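Local coordinates for salicylic acid-binding protein 2 (Nicotiana tabacum, PDB 1XKL), which hydrolyses methyl salicylate to salicylic acid and methanol, a step in the signalling that activates systemic acquired resistance in tobacco, at residues 74-79 / 253-258; 89-94 / 99-104; 93-98 / 197-202; 229-234 / 249-254. All coordinates share one frame; numbering follows the deposited sequence.

Contact 1 (74-79 / 253-258)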
# COMPACT_ATOMS: atom_id res chain seq x y z
N LYS A 74 -27.95 -3.69 -41.70
CA LYS A 74 -27.23 -4.91 -41.37
C LYS A 74 -25.77 -4.61 -41.06
O LYS A 74 -25.27 -3.54 -41.41
CB LYS A 74 -27.35 -5.90 -42.54
CG LYS A 74 -28.80 -6.22 -42.91
CD LYS A 74 -28.90 -7.09 -44.15
CE LYS A 74 -28.33 -8.49 -43.91
NZ LYS A 74 -28.39 -9.33 -45.15
N VAL A 75 -25.09 -5.53 -40.39
CA VAL A 75 -23.70 -5.31 -40.04
C VAL A 75 -22.82 -6.51 -40.37
O VAL A 75 -23.31 -7.57 -40.76
CB VAL A 75 -23.52 -5.02 -38.53
CG1 VAL A 75 -24.47 -3.92 -38.10
CG2 VAL A 75 -23.75 -6.28 -37.72
N ILE A 76 -21.52 -6.32 -40.22
CA ILE A 76 -20.54 -7.37 -40.44
C ILE A 76 -19.85 -7.55 -39.10
O ILE A 76 -19.19 -6.63 -38.60
CB ILE A 76 -19.50 -6.95 -41.50
CG1 ILE A 76 -20.20 -6.68 -42.83
CG2 ILE A 76 -18.45 -8.03 -41.66
CD1 ILE A 76 -19.35 -5.94 -43.84
N LEU A 77 -20.03 -8.73 -38.51
CA LEU A 77 -19.43 -9.03 -37.21
C LEU A 77 -18.03 -9.59 -37.37
O LEU A 77 -17.79 -10.49 -38.19
CB LEU A 77 -20.30 -10.03 -36.44
CG LEU A 77 -21.58 -9.51 -35.80
CD1 LEU A 77 -22.37 -10.65 -35.18
CD2 LEU A 77 -21.21 -8.49 -34.72
N VAL A 78 -17.10 -9.06 -36.59
CA VAL A 78 -15.74 -9.55 -36.64
C VAL A 78 -15.35 -9.87 -35.20
O VAL A 78 -15.26 -8.99 -34.35
CB VAL A 78 -14.78 -8.49 -37.25
CG1 VAL A 78 -13.36 -9.05 -37.34
CG2 VAL A 78 -15.28 -8.12 -38.65
N GLY A 79 -15.16 -11.16 -34.94
CA GLY A 79 -14.80 -11.61 -33.61
C GLY A 79 -13.39 -12.15 -33.55
O GLY A 79 -12.98 -12.98 -34.36
N LEU A 253 -12.56 -5.94 -46.19
CA LEU A 253 -13.24 -5.19 -47.25
C LEU A 253 -13.68 -6.15 -48.34
O LEU A 253 -14.72 -5.96 -48.97
CB LEU A 253 -12.31 -4.11 -47.82
CG LEU A 253 -11.87 -3.02 -46.84
CD1 LEU A 253 -11.03 -1.99 -47.57
CD2 LEU A 253 -13.08 -2.36 -46.19
N GLU A 254 -12.89 -7.20 -48.56
CA GLU A 254 -13.22 -8.19 -49.57
C GLU A 254 -14.47 -8.96 -49.19
O GLU A 254 -15.37 -9.14 -50.00
CB GLU A 254 -12.06 -9.17 -49.73
CG GLU A 254 -12.28 -10.23 -50.78
CD GLU A 254 -11.05 -11.07 -50.99
OE1 GLU A 254 -11.04 -12.24 -50.52
OE2 GLU A 254 -10.09 -10.57 -51.60
N ILE A 255 -14.55 -9.42 -47.95
CA ILE A 255 -15.72 -10.17 -47.55
C ILE A 255 -16.92 -9.23 -47.51
O ILE A 255 -18.04 -9.63 -47.84
CB ILE A 255 -15.53 -10.88 -46.17
CG1 ILE A 255 -15.78 -9.91 -45.03
CG2 ILE A 255 -14.12 -11.45 -46.06
CD1 ILE A 255 -17.06 -10.22 -44.32
N ALA A 256 -16.69 -7.98 -47.15
CA ALA A 256 -17.77 -7.00 -47.09
C ALA A 256 -18.35 -6.74 -48.47
O ALA A 256 -19.47 -6.24 -48.61
CB ALA A 256 -17.26 -5.70 -46.49
N HIS A 257 -17.59 -7.07 -49.51
CA HIS A 257 -18.06 -6.85 -50.86
C HIS A 257 -18.80 -8.05 -51.44
O HIS A 257 -19.88 -7.89 -52.00
CB HIS A 257 -16.88 -6.48 -51.76
CG HIS A 257 -17.27 -6.18 -53.17
ND1 HIS A 257 -17.46 -7.16 -54.12
CD2 HIS A 257 -17.53 -5.00 -53.80
CE1 HIS A 257 -17.83 -6.61 -55.26
NE2 HIS A 257 -17.87 -5.30 -55.09
N LYS A 258 -18.23 -9.24 -51.29
CA LYS A 258 -18.85 -10.45 -51.82
C LYS A 258 -20.02 -10.96 -50.98
O LYS A 258 -20.82 -11.77 -51.46
CB LYS A 258 -17.81 -11.57 -51.98
CG LYS A 258 -17.21 -12.06 -50.67
CD LYS A 258 -16.47 -13.40 -50.81
CE LYS A 258 -15.20 -13.32 -51.63
NZ LYS A 258 -14.60 -14.69 -51.69
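Strand 75-79 packs against the C-terminal part of helix 245-258, residues 253-258, and the two backbones draw nearest at Ile76 and Ala256, whose CA atoms lie 7.2 Å apart. From the strand, Ile76 alone reaches the helix, and it uses two branches. Its CG1 stands anti to the carbonyl carbon (chi1 -61°) and continues almost extended, which carries CD1 onto the methyl of Ala256; the distance from Ile76 CD1 to Ala256 CB, 3.4 Å, is tighter than an ordinary carbon contact. The second branch, Ile76 CG2, meets CD1 of Ile255 at 3.7 Å, and the two side chains lie alongside one another, pointing in opposing directions. Ile255 reaches it with CG1 placed between its own backbone N and carbonyl carbon (chi1 82°). The contact lies between the central sheet and one of the helical layers of the alpha/beta hydrolase fold: Ile76 faces helix 245-258, whereas its neighbour Leu77 packs on Leu87 and Ala90 of helix 83-93 across the sheet. Strand 75-80 leads directly into the nucleophile elbow bearing Ser81. Phe7 and Tyr99, from the strands on either side, also touch Ile76, and Ile255 rests on Val102. The same part of the helix carries the salicylate-binding Leu253 and His257.

Contact 2 (89-94 / 99-104)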
# COMPACT_ATOMS: atom_id res chain seq x y z
N LEU A 89 -23.74 -15.53 -29.88
CA LEU A 89 -24.98 -15.10 -29.25
C LEU A 89 -25.68 -14.07 -30.13
O LEU A 89 -26.90 -14.06 -30.21
CB LEU A 89 -24.72 -14.51 -27.86
CG LEU A 89 -24.53 -15.46 -26.68
CD1 LEU A 89 -23.23 -16.23 -26.83
CD2 LEU A 89 -24.52 -14.66 -25.39
N ALA A 90 -24.90 -13.22 -30.78
CA ALA A 90 -25.49 -12.19 -31.65
C ALA A 90 -26.12 -12.84 -32.88
O ALA A 90 -27.21 -12.45 -33.30
CB ALA A 90 -24.42 -11.18 -32.07
N MSE A 91 -25.43 -13.83 -33.44
CA MSE A 91 -25.91 -14.56 -34.61
C MSE A 91 -27.15 -15.36 -34.24
O MSE A 91 -28.05 -15.55 -35.06
CB MSE A 91 -24.82 -15.51 -35.11
CG MSE A 91 -23.55 -14.81 -35.56
SE MSE A 91 -21.91 -15.85 -35.41
CE MSE A 91 -22.19 -17.12 -36.87
N GLU A 92 -27.21 -15.83 -33.00
CA GLU A 92 -28.36 -16.62 -32.57
C GLU A 92 -29.59 -15.74 -32.39
O GLU A 92 -30.69 -16.13 -32.78
CB GLU A 92 -28.05 -17.34 -31.25
CG GLU A 92 -29.17 -18.25 -30.74
CD GLU A 92 -29.48 -19.41 -31.68
OE1 GLU A 92 -28.56 -19.85 -32.40
OE2 GLU A 92 -30.63 -19.88 -31.70
N LYS A 93 -29.40 -14.55 -31.84
CA LYS A 93 -30.50 -13.63 -31.58
C LYS A 93 -30.90 -12.70 -32.73
O LYS A 93 -32.07 -12.36 -32.87
CB LYS A 93 -30.17 -12.77 -30.36
CG LYS A 93 -30.34 -13.46 -29.03
CD LYS A 93 -31.81 -13.57 -28.66
CE LYS A 93 -32.00 -14.27 -27.33
NZ LYS A 93 -31.40 -13.50 -26.20
N TYR A 94 -29.93 -12.29 -33.54
CA TYR A 94 -30.20 -11.38 -34.65
C TYR A 94 -29.54 -11.90 -35.93
O TYR A 94 -28.73 -11.21 -36.55
CB TYR A 94 -29.65 -9.99 -34.32
CG TYR A 94 -30.09 -9.47 -32.97
CD1 TYR A 94 -31.32 -8.82 -32.83
CD2 TYR A 94 -29.30 -9.64 -31.84
CE1 TYR A 94 -31.76 -8.37 -31.60
CE2 TYR A 94 -29.73 -9.19 -30.59
CZ TYR A 94 -30.97 -8.55 -30.48
OH TYR A 94 -31.44 -8.13 -29.26
N TYR A 99 -24.59 -9.65 -42.35
CA TYR A 99 -24.21 -10.08 -43.69
C TYR A 99 -23.34 -11.32 -43.59
O TYR A 99 -23.47 -12.27 -44.36
CB TYR A 99 -23.43 -8.97 -44.41
CG TYR A 99 -24.24 -7.76 -44.78
CD1 TYR A 99 -23.96 -6.50 -44.23
CD2 TYR A 99 -25.29 -7.85 -45.71
CE1 TYR A 99 -24.70 -5.37 -44.59
CE2 TYR A 99 -26.03 -6.73 -46.08
CZ TYR A 99 -25.73 -5.49 -45.52
OH TYR A 99 -26.47 -4.39 -45.88
N ALA A 100 -22.44 -11.31 -42.61
CA ALA A 100 -21.54 -12.42 -42.41
C ALA A 100 -20.83 -12.26 -41.09
O ALA A 100 -20.72 -11.15 -40.56
CB ALA A 100 -20.52 -12.48 -43.54
N ALA A 101 -20.35 -13.38 -40.55
CA ALA A 101 -19.64 -13.39 -39.29
C ALA A 101 -18.20 -13.80 -39.59
O ALA A 101 -17.96 -14.84 -40.19
CB ALA A 101 -20.29 -14.38 -38.33
N VAL A 102 -17.26 -12.97 -39.18
CA VAL A 102 -15.85 -13.24 -39.42
C VAL A 102 -15.16 -13.64 -38.12
O VAL A 102 -15.23 -12.92 -37.11
CB VAL A 102 -15.15 -12.00 -40.01
CG1 VAL A 102 -13.71 -12.32 -40.38
CG2 VAL A 102 -15.91 -11.52 -41.24
N PHE A 103 -14.50 -14.79 -38.15
CA PHE A 103 -13.78 -15.31 -36.99
C PHE A 103 -12.28 -15.20 -37.22
O PHE A 103 -11.69 -15.99 -37.95
CB PHE A 103 -14.18 -16.77 -36.72
CG PHE A 103 -15.65 -16.95 -36.38
CD1 PHE A 103 -16.61 -16.97 -37.38
CD2 PHE A 103 -16.06 -17.04 -35.04
CE1 PHE A 103 -17.96 -17.08 -37.06
CE2 PHE A 103 -17.40 -17.15 -34.72
CZ PHE A 103 -18.36 -17.17 -35.72
N LEU A 104 -11.68 -14.19 -36.59
CA LEU A 104 -10.25 -13.95 -36.72
C LEU A 104 -9.52 -14.70 -35.62
O LEU A 104 -9.61 -14.33 -34.45
CB LEU A 104 -9.96 -12.45 -36.60
CG LEU A 104 -8.50 -12.02 -36.55
CD1 LEU A 104 -7.81 -12.35 -37.89
CD2 LEU A 104 -8.44 -10.52 -36.28
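Met91, present as selenomethionine, extends from helix 83-93 toward strand 98-104 and ends in the angle between the Ala101 methyl and the Phe103 ring. The closest backbone pair, Met91 CA and Ala101 CA, is 7.9 Å apart, a gap that this one long side chain spans. Rotation about the CG-SE bond (chi3 72°) bends the chain, turning the terminal methyl so that selenium and CE touch the same small partner: CB of Ala101 sits 3.6 Å from Met91 CE and equally close to SE. The Phe103 ring comes to meet it head-on from the strand, with CZ leading, 3.8 Å from Met91 SE. The selenium lies 5.1 Å from the centroid of the Phe103 ring and 72° off the ring normal, an oblique Met-aromatic contact, while the methyl CE meets the ring at its edge, in plane, 4.0 Å from Phe103 CZ. All three residues are buried, and the contact is wholly apolar. Phe197 also packs on Met91, and Tyr204 and Met108 touch the phenyl group of Phe103, whose side chain is about 9 Å from that of the nucleophile Ser81. The contact thus closes the beta-alpha-beta unit of strand 75-80, helix 83-93 and strand 98-104, with the helix laid against the second strand, which is flanked in the parallel sheet by strands 75-80 and 202-207.

Contact 3 (93-98 / 197-202)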
# COMPACT_ATOMS: atom_id res chain seq x y z
N LYS A 93 -29.40 -14.55 -31.84
CA LYS A 93 -30.50 -13.63 -31.58
C LYS A 93 -30.90 -12.70 -32.73
O LYS A 93 -32.07 -12.36 -32.87
CB LYS A 93 -30.17 -12.77 -30.36
CG LYS A 93 -30.34 -13.46 -29.03
CD LYS A 93 -31.81 -13.57 -28.66
CE LYS A 93 -32.00 -14.27 -27.33
NZ LYS A 93 -31.40 -13.50 -26.20
N TYR A 94 -29.93 -12.29 -33.54
CA TYR A 94 -30.20 -11.38 -34.65
C TYR A 94 -29.54 -11.90 -35.93
O TYR A 94 -28.73 -11.21 -36.55
CB TYR A 94 -29.65 -9.99 -34.32
CG TYR A 94 -30.09 -9.47 -32.97
CD1 TYR A 94 -31.32 -8.82 -32.83
CD2 TYR A 94 -29.30 -9.64 -31.84
CE1 TYR A 94 -31.76 -8.37 -31.60
CE2 TYR A 94 -29.73 -9.19 -30.59
CZ TYR A 94 -30.97 -8.55 -30.48
OH TYR A 94 -31.44 -8.13 -29.26
N PRO A 95 -29.89 -13.12 -36.35
CA PRO A 95 -29.29 -13.69 -37.57
C PRO A 95 -29.52 -12.89 -38.84
O PRO A 95 -28.64 -12.80 -39.69
CB PRO A 95 -29.90 -15.08 -37.64
CG PRO A 95 -31.24 -14.89 -37.01
CD PRO A 95 -30.92 -14.03 -35.81
N GLN A 96 -30.70 -12.30 -38.97
CA GLN A 96 -31.04 -11.55 -40.17
C GLN A 96 -30.45 -10.15 -40.27
O GLN A 96 -30.66 -9.45 -41.26
CB GLN A 96 -32.56 -11.48 -40.33
CG GLN A 96 -33.28 -10.51 -39.40
CD GLN A 96 -33.35 -10.98 -37.95
OE1 GLN A 96 -32.33 -11.28 -37.33
NE2 GLN A 96 -34.56 -11.03 -37.40
N LYS A 97 -29.70 -9.73 -39.26
CA LYS A 97 -29.09 -8.41 -39.29
C LYS A 97 -27.58 -8.51 -39.49
O LYS A 97 -26.84 -7.56 -39.22
CB LYS A 97 -29.44 -7.64 -38.01
CG LYS A 97 -30.93 -7.34 -37.94
CD LYS A 97 -31.29 -6.25 -36.94
CE LYS A 97 -31.19 -6.74 -35.51
NZ LYS A 97 -31.72 -5.72 -34.55
N ILE A 98 -27.13 -9.66 -39.98
CA ILE A 98 -25.71 -9.88 -40.19
C ILE A 98 -25.38 -10.41 -41.58
O ILE A 98 -25.82 -11.49 -41.96
CB ILE A 98 -25.20 -10.89 -39.14
CG1 ILE A 98 -25.60 -10.39 -37.74
CG2 ILE A 98 -23.71 -11.06 -39.26
CD1 ILE A 98 -25.47 -11.43 -36.66
N PHE A 197 -28.32 -19.34 -35.36
CA PHE A 197 -26.87 -19.18 -35.39
C PHE A 197 -26.33 -19.68 -36.72
O PHE A 197 -25.65 -18.95 -37.44
CB PHE A 197 -26.22 -20.01 -34.27
CG PHE A 197 -24.73 -20.20 -34.42
CD1 PHE A 197 -23.84 -19.21 -34.00
CD2 PHE A 197 -24.22 -21.37 -34.99
CE1 PHE A 197 -22.46 -19.38 -34.16
CE2 PHE A 197 -22.84 -21.54 -35.16
CZ PHE A 197 -21.96 -20.55 -34.73
N GLY A 198 -26.65 -20.93 -37.02
CA GLY A 198 -26.19 -21.57 -38.24
C GLY A 198 -26.65 -21.00 -39.56
O GLY A 198 -26.10 -21.34 -40.60
N SER A 199 -27.66 -20.13 -39.53
CA SER A 199 -28.17 -19.53 -40.76
C SER A 199 -27.29 -18.37 -41.23
O SER A 199 -27.55 -17.78 -42.28
CB SER A 199 -29.60 -19.03 -40.55
OG SER A 199 -29.63 -17.75 -39.95
N VAL A 200 -26.27 -18.04 -40.45
CA VAL A 200 -25.36 -16.94 -40.78
C VAL A 200 -24.06 -17.43 -41.42
O VAL A 200 -23.44 -18.37 -40.94
CB VAL A 200 -25.00 -16.12 -39.51
CG1 VAL A 200 -24.10 -14.95 -39.88
CG2 VAL A 200 -26.27 -15.62 -38.84
N LYS A 201 -23.63 -16.78 -42.51
CA LYS A 201 -22.40 -17.18 -43.18
C LYS A 201 -21.20 -16.92 -42.29
O LYS A 201 -21.09 -15.86 -41.66
CB LYS A 201 -22.22 -16.43 -44.50
CG LYS A 201 -23.37 -16.63 -45.47
CD LYS A 201 -22.96 -16.39 -46.89
CE LYS A 201 -24.16 -16.43 -47.81
NZ LYS A 201 -24.95 -17.68 -47.61
N ARG A 202 -20.30 -17.90 -42.24
CA ARG A 202 -19.10 -17.81 -41.42
C ARG A 202 -17.82 -17.78 -42.24
O ARG A 202 -17.62 -18.62 -43.13
CB ARG A 202 -19.01 -19.01 -40.46
CG ARG A 202 -20.23 -19.25 -39.59
CD ARG A 202 -19.92 -20.25 -38.47
NE ARG A 202 -19.74 -21.63 -38.91
CZ ARG A 202 -20.73 -22.52 -39.02
NH1 ARG A 202 -21.97 -22.18 -38.72
NH2 ARG A 202 -20.47 -23.76 -39.41
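Pro95 and Val200 are the centre of this contact, their CA atoms only 6.0 Å apart. CG2 of Val200 nestles against the proline, 3.9 Å from Pro95 CB and 3.8 Å from Pro95 O, so it touches both ring and backbone. The other valine methyl, CG1, stands anti to the backbone N (chi1 -178°) and points to Ile98; Val200 CG1 lies 4.0 Å from Ile98 CG2, and the two branched side chains are set nearly perpendicular. On the more exposed side, Ser199 OG comes within 3.5 Å of Pro95 CB, a van der Waals touch; the hydroxyl's hydrogen bond goes to the carbonyl of Arg196. Two loops of the alpha/beta hydrolase fold are joined here, each leading into one of a pair of neighbouring parallel strands, 98-104 and 202-207, so the packing lies at the N-terminal ends of these interior strands. Each loop is shaped by a short 3-10 turn: Lys97 N bonds to Tyr94 O at 3.2 Å, and Val200 N to Phe197 O at the same length. Further out, a backbone bond from Ala101 N to Lys201 O links strand 98-104 to the residues leading into strand 202-207. The amide of Phe197 is held by the carboxylate of Glu92 at the end of helix 83-93, whose Met91 packs on Ile98 and Val200.

Contact 4 (229-234 / 249-254)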
# COMPACT_ATOMS: atom_id res chain seq x y z
N GLU A 229 -16.21 -19.79 -45.92
CA GLU A 229 -14.97 -19.48 -46.60
C GLU A 229 -13.82 -19.41 -45.60
O GLU A 229 -14.02 -19.00 -44.46
CB GLU A 229 -15.11 -18.14 -47.31
CG GLU A 229 -14.13 -17.92 -48.44
CD GLU A 229 -14.17 -16.49 -48.96
OE1 GLU A 229 -15.25 -15.87 -48.90
OE2 GLU A 229 -13.12 -16.01 -49.42
N ALA A 230 -12.63 -19.81 -46.03
CA ALA A 230 -11.46 -19.76 -45.16
C ALA A 230 -10.42 -18.84 -45.77
O ALA A 230 -9.98 -19.04 -46.91
CB ALA A 230 -10.88 -21.16 -44.97
N ILE A 231 -10.02 -17.83 -45.01
CA ILE A 231 -9.03 -16.87 -45.44
C ILE A 231 -7.79 -17.08 -44.59
O ILE A 231 -7.88 -17.55 -43.46
CB ILE A 231 -9.52 -15.42 -45.22
CG1 ILE A 231 -10.85 -15.21 -45.94
CG2 ILE A 231 -8.47 -14.44 -45.71
CD1 ILE A 231 -10.81 -15.47 -47.43
N GLU A 232 -6.63 -16.72 -45.13
CA GLU A 232 -5.39 -16.89 -44.40
C GLU A 232 -4.51 -15.64 -44.42
O GLU A 232 -4.38 -14.98 -45.45
CB GLU A 232 -4.64 -18.09 -44.98
CG GLU A 232 -3.20 -18.23 -44.51
CD GLU A 232 -2.47 -19.37 -45.21
OE1 GLU A 232 -2.87 -20.54 -45.02
OE2 GLU A 232 -1.50 -19.09 -45.95
N ILE A 233 -3.92 -15.30 -43.27
CA ILE A 233 -3.02 -14.16 -43.19
C ILE A 233 -1.65 -14.71 -42.78
O ILE A 233 -1.40 -14.97 -41.61
CB ILE A 233 -3.47 -13.11 -42.14
CG1 ILE A 233 -4.80 -12.48 -42.57
CG2 ILE A 233 -2.42 -12.02 -42.00
CD1 ILE A 233 -5.30 -11.40 -41.63
N LYS A 234 -0.78 -14.88 -43.77
CA LYS A 234 0.57 -15.40 -43.56
C LYS A 234 1.46 -14.44 -42.80
O LYS A 234 1.47 -13.25 -43.07
CB LYS A 234 1.23 -15.72 -44.91
CG LYS A 234 1.30 -17.19 -45.27
CD LYS A 234 2.23 -17.95 -44.34
CE LYS A 234 2.38 -19.42 -44.75
NZ LYS A 234 3.30 -20.15 -43.82
N CYS A 249 -7.43 -5.55 -43.00
CA CYS A 249 -8.42 -4.63 -43.55
C CYS A 249 -8.81 -5.03 -44.97
O CYS A 249 -9.99 -5.04 -45.32
CB CYS A 249 -7.88 -3.19 -43.55
SG CYS A 249 -8.98 -1.95 -44.31
N ALA A 250 -7.82 -5.37 -45.79
CA ALA A 250 -8.11 -5.77 -47.17
C ALA A 250 -9.01 -7.01 -47.18
O ALA A 250 -9.94 -7.09 -47.98
CB ALA A 250 -6.81 -6.03 -47.92
N SER A 251 -8.74 -7.95 -46.29
CA SER A 251 -9.53 -9.17 -46.21
C SER A 251 -10.97 -8.84 -45.81
O SER A 251 -11.92 -9.37 -46.38
CB SER A 251 -8.92 -10.14 -45.19
OG SER A 251 -7.60 -10.49 -45.56
N LEU A 252 -11.13 -7.95 -44.83
CA LEU A 252 -12.48 -7.57 -44.39
C LEU A 252 -13.24 -6.82 -45.47
O LEU A 252 -14.44 -7.04 -45.66
CB LEU A 252 -12.41 -6.72 -43.12
CG LEU A 252 -11.94 -7.46 -41.87
CD1 LEU A 252 -11.92 -6.52 -40.67
CD2 LEU A 252 -12.88 -8.64 -41.60
N LEU A 253 -12.56 -5.94 -46.19
CA LEU A 253 -13.24 -5.19 -47.25
C LEU A 253 -13.68 -6.15 -48.34
O LEU A 253 -14.72 -5.96 -48.97
CB LEU A 253 -12.31 -4.11 -47.82
CG LEU A 253 -11.87 -3.02 -46.84
CD1 LEU A 253 -11.03 -1.99 -47.57
CD2 LEU A 253 -13.08 -2.36 -46.19
N GLU A 254 -12.89 -7.20 -48.56
CA GLU A 254 -13.22 -8.19 -49.57
C GLU A 254 -14.47 -8.96 -49.19
O GLU A 254 -15.37 -9.14 -50.00
CB GLU A 254 -12.06 -9.17 -49.73
CG GLU A 254 -12.28 -10.23 -50.78
CD GLU A 254 -11.05 -11.07 -50.99
OE1 GLU A 254 -11.04 -12.24 -50.52
OE2 GLU A 254 -10.09 -10.57 -51.60
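Ser251, Ile231 and Glu254 bury the most surface where helix 245-258 passes over strand 229-233. The segment axes approach to 10.1 Å and run nearly antiparallel, at 162°. Ile231 projects from the strand toward the helix and brings its CG2 to 4.0 Å from the hydroxyl OG of Ser251. This methyl-to-oxygen approach is a van der Waals contact; the polar need of OG is met within the helix by the Lys247 carbonyl, one turn earlier. Glu254, one turn after Ser251, reaches the strand with an extended side chain (chi1 -179°) and lays OE1 loosely alongside, 4.5 Å from Ile231 CD1. The same oxygen, Glu254 OE1, stands 4.4 Å from OE2 of Glu229, so two carboxylates stand close together. Their likely repulsion is probably eased by the salt bridge of Glu229 with Lys258, while the other oxygen of Glu229 is hydrogen-bonded to the hydroxyl of Tyr259. Val203 and Ile205 of strand 202-207 also touch Ile231. The packing is sparse and lies at the surface. It fits the C-terminal end of an alpha/beta hydrolase, where the edge strand is followed by the loop carrying the catalytic His238 and then by a helix that returns antiparallel across the sheet.

In the fold
All four contacts are built around the parallel sheet of the alpha/beta hydrolase fold. Contact 1 ties its third strand in chain order to the C-terminal helix, and so encloses contacts 2 and 3 along the sequence; contact 4 ends on that same helix, 245-258, sharing Leu253 and Glu254 with contact 1. Helix 83-93 in contact 2 and helix 245-258 in contacts 1 and 4 cover opposite faces of the sheet. Contacts 2 and 3 adjoin, centres about 5 Å apart, while the centres of contacts 3 and 4 are about 20 Å apart. The same sheet carries Ser81 just after strand 75-80 and His238 in the loop after strand 229-233.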